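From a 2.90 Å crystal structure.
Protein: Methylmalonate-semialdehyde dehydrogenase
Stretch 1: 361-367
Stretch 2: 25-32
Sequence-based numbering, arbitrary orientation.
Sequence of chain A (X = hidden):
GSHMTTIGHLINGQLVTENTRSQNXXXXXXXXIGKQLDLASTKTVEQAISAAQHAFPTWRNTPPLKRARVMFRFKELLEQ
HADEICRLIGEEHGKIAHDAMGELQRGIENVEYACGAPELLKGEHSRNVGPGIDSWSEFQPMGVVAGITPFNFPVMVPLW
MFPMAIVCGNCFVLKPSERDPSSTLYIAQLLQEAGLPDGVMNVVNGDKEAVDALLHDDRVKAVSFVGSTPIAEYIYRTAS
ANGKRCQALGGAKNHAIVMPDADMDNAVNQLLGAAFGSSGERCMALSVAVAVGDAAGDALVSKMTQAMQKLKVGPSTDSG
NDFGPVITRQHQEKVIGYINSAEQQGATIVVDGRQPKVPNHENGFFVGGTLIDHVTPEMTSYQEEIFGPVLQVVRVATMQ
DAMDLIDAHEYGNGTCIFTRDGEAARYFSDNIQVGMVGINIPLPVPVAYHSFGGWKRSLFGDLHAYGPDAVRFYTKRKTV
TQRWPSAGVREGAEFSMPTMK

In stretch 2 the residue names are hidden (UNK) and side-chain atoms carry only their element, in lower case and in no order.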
# COMPACT_ATOMS: atom_id res chain seq x y z
N HIS A 361 44.17 2.37 35.65
CA HIS A 361 43.88 3.78 35.88
C HIS A 361 42.43 4.05 35.66
O HIS A 361 42.08 5.13 35.15
CB HIS A 361 44.73 4.66 34.98
CG HIS A 361 46.06 4.06 34.73
ND1 HIS A 361 46.41 3.53 33.51
CD2 HIS A 361 47.06 3.76 35.58
CE1 HIS A 361 47.61 2.99 33.61
NE2 HIS A 361 48.02 3.12 34.86
N GLU A 362 41.57 3.09 36.04
CA GLU A 362 40.15 3.35 36.03
C GLU A 362 39.36 2.63 37.14
O GLU A 362 39.06 1.46 37.01
CB GLU A 362 39.57 3.12 34.61
CG GLU A 362 39.67 4.32 33.63
CD GLU A 362 40.63 4.13 32.47
OE1 GLU A 362 40.95 5.10 31.77
OE2 GLU A 362 41.03 3.00 32.21
N ASN A 363 39.07 3.39 38.23
CA ASN A 363 37.94 3.16 39.17
C ASN A 363 36.64 3.85 38.66
O ASN A 363 35.95 4.56 39.40
CB ASN A 363 38.27 3.69 40.58
CG ASN A 363 38.02 5.20 40.74
OD1 ASN A 363 38.15 5.98 39.79
ND2 ASN A 363 37.64 5.61 41.94
N GLY A 364 36.34 3.67 37.38
CA GLY A 364 35.08 4.09 36.81
C GLY A 364 34.12 2.93 36.88
O GLY A 364 34.41 1.94 37.57
N PHE A 365 33.01 3.01 36.15
CA PHE A 365 31.85 2.13 36.41
C PHE A 365 31.89 0.86 35.53
O PHE A 365 30.98 0.59 34.75
CB PHE A 365 30.52 2.91 36.31
CG PHE A 365 30.63 4.34 36.76
CD1 PHE A 365 31.22 4.66 37.97
CD2 PHE A 365 30.16 5.37 35.97
CE1 PHE A 365 31.35 5.97 38.37
CE2 PHE A 365 30.26 6.68 36.39
CZ PHE A 365 30.87 6.98 37.59
N PHE A 366 32.95 0.08 35.72
CA PHE A 366 33.27 -1.05 34.87
C PHE A 366 32.76 -2.37 35.43
O PHE A 366 33.00 -2.69 36.59
CB PHE A 366 34.79 -1.13 34.66
CG PHE A 366 35.29 -0.17 33.62
CD1 PHE A 366 35.08 -0.42 32.27
CD2 PHE A 366 35.94 1.00 33.99
CE1 PHE A 366 35.51 0.47 31.31
CE2 PHE A 366 36.38 1.89 33.03
CZ PHE A 366 36.16 1.63 31.68
N VAL A 367 32.07 -3.12 34.58
CA VAL A 367 31.65 -4.49 34.88
C VAL A 367 32.06 -5.40 33.72
O VAL A 367 31.83 -5.09 32.55
CB VAL A 367 30.13 -4.63 35.09
CG1 VAL A 367 29.74 -6.07 35.39
CG2 VAL A 367 29.64 -3.70 36.20
N UNK A 25 27.39 15.61 34.67
CA UNK A 25 27.54 14.50 33.75
C UNK A 25 28.96 13.98 33.96
O UNK A 25 29.90 14.76 34.09
c UNK A 25 28.49 15.42 31.53
c UNK A 25 27.26 14.87 32.27
c UNK A 25 26.08 15.84 32.19
N UNK A 26 29.08 12.66 33.99
CA UNK A 26 30.34 11.99 34.29
C UNK A 26 31.04 11.52 33.02
O UNK A 26 30.43 11.39 31.98
c UNK A 26 27.95 11.81 38.14
c UNK A 26 30.06 10.78 35.17
c UNK A 26 30.57 11.07 37.60
c UNK A 26 29.65 11.13 36.56
c UNK A 26 28.33 11.50 36.85
c UNK A 26 30.19 11.39 38.89
c UNK A 26 28.88 11.76 39.16
N UNK A 27 32.34 11.28 33.13
CA UNK A 27 33.03 10.35 32.25
C UNK A 27 32.99 8.99 32.99
O UNK A 27 33.69 8.83 33.98
c UNK A 27 34.46 10.82 32.00
o UNK A 27 34.87 8.75 30.81
c UNK A 27 35.21 9.93 31.01
n UNK A 27 36.23 10.49 30.41
N UNK A 28 32.17 8.04 32.52
CA UNK A 28 32.00 6.78 33.27
C UNK A 28 33.20 5.82 33.24
O UNK A 28 33.22 4.88 34.05
c UNK A 28 30.79 6.13 32.61
c UNK A 28 31.33 8.08 31.31
c UNK A 28 30.79 6.68 31.22
N UNK A 29 34.15 6.05 32.33
CA UNK A 29 35.45 5.32 32.32
C UNK A 29 36.33 5.67 33.53
O UNK A 29 36.78 4.78 34.24
c UNK A 29 36.22 5.60 31.04
N UNK A 30 36.57 6.97 33.73
CA UNK A 30 37.38 7.46 34.84
C UNK A 30 36.57 7.62 36.14
O UNK A 30 37.12 7.48 37.24
o UNK A 30 36.92 9.77 34.36
c UNK A 30 37.97 8.82 34.50
c UNK A 30 38.75 8.76 33.20
N UNK A 31 35.28 7.89 36.02
CA UNK A 31 34.43 8.15 37.19
C UNK A 31 34.44 9.60 37.65
O UNK A 31 33.88 9.92 38.71
N UNK A 32 35.03 10.49 36.84
CA UNK A 32 35.20 11.91 37.17
C UNK A 32 34.14 12.80 36.51
O UNK A 32 33.68 12.53 35.40
o UNK A 32 39.29 12.81 36.07
c UNK A 32 39.13 11.96 36.98
o UNK A 32 40.09 11.28 37.43
c UNK A 32 36.61 12.38 36.76
c UNK A 32 37.74 11.70 37.55

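Position 25 carries three side-chain carbons, one of them bonded to the other two, and they touch nothing on stretch 1. This beta-branched pattern is valine, V25. It lies on a strand, where such branching is well tolerated, and it is buried.

At position 26 a single carbon leads to a ring of six carbons with no oxygen attached. The CA-to-CB bond points toward stretch 1, and the ring reaches the edge of the F365 ring. This is phenylalanine, F26, whose CD2 lies 4.1 Å from CZ of F365. An aromatic group gives this apolar neighbour a matching surface.

Position 27 has two side-chain carbons, the second bearing one oxygen and one nitrogen, and makes no contact with stretch 1. Such a short amide is asparagine. OD1 of N27 instead accepts a hydrogen bond from the backbone N of position 29 (3.2 Å), a reach that suits a short side chain at the start of a turn.

At position 28 three carbons close a ring onto the backbone N. Its CB packs 3.5 Å from CD2 of F365, while its O accepts a hydrogen bond from N of F365 (2.8 Å, nearly straight at 169°). The residue is proline, P28. With phi at -72°, the ring fits the bend of the chain, and P28 needs no amide hydrogen here.

Position 29 has one side-chain carbon. This CB lies 4.0 Å from CZ of F366, and the backbone O of the same residue sits 3.2 Å from CE2 of F366, at that ring's edge. The residue is alanine, and the methyl of A29 is a small apolar group in a buried place.

Position 30 shows one carbon carrying an oxygen and a carbon, and its CA-to-CB bond points away from stretch 1. This is threonine. OG1 of T30 accepts a hydrogen bond from the backbone N of position 32 (3.2 Å), steadying the turn.

Position 31 has no side-chain atoms, and its CA lies 3.8 Å from CZ of F365. It is glycine, G31. At phi/psi of 87/10, a CB would jam against the preceding carbonyl O; it would also come 3.1 Å from O of N363.

Position 32 has three carbons in line, the third bearing two oxygens, and does not touch stretch 1. It is glutamate. The exposed side chain of E32 suits a carboxylate, while its backbone O accepts a hydrogen bond from N of N27 (2.9 Å).

The contact thus rests on a backbone turn meeting G364. Lacking a side chain, G364 brings its CA to 3.2 Å from O of A29, where a CB would clash, and the adjoining F365 adds the hydrogen bond and apolar packing.

Stretch 2 25-32: VFNPATGE
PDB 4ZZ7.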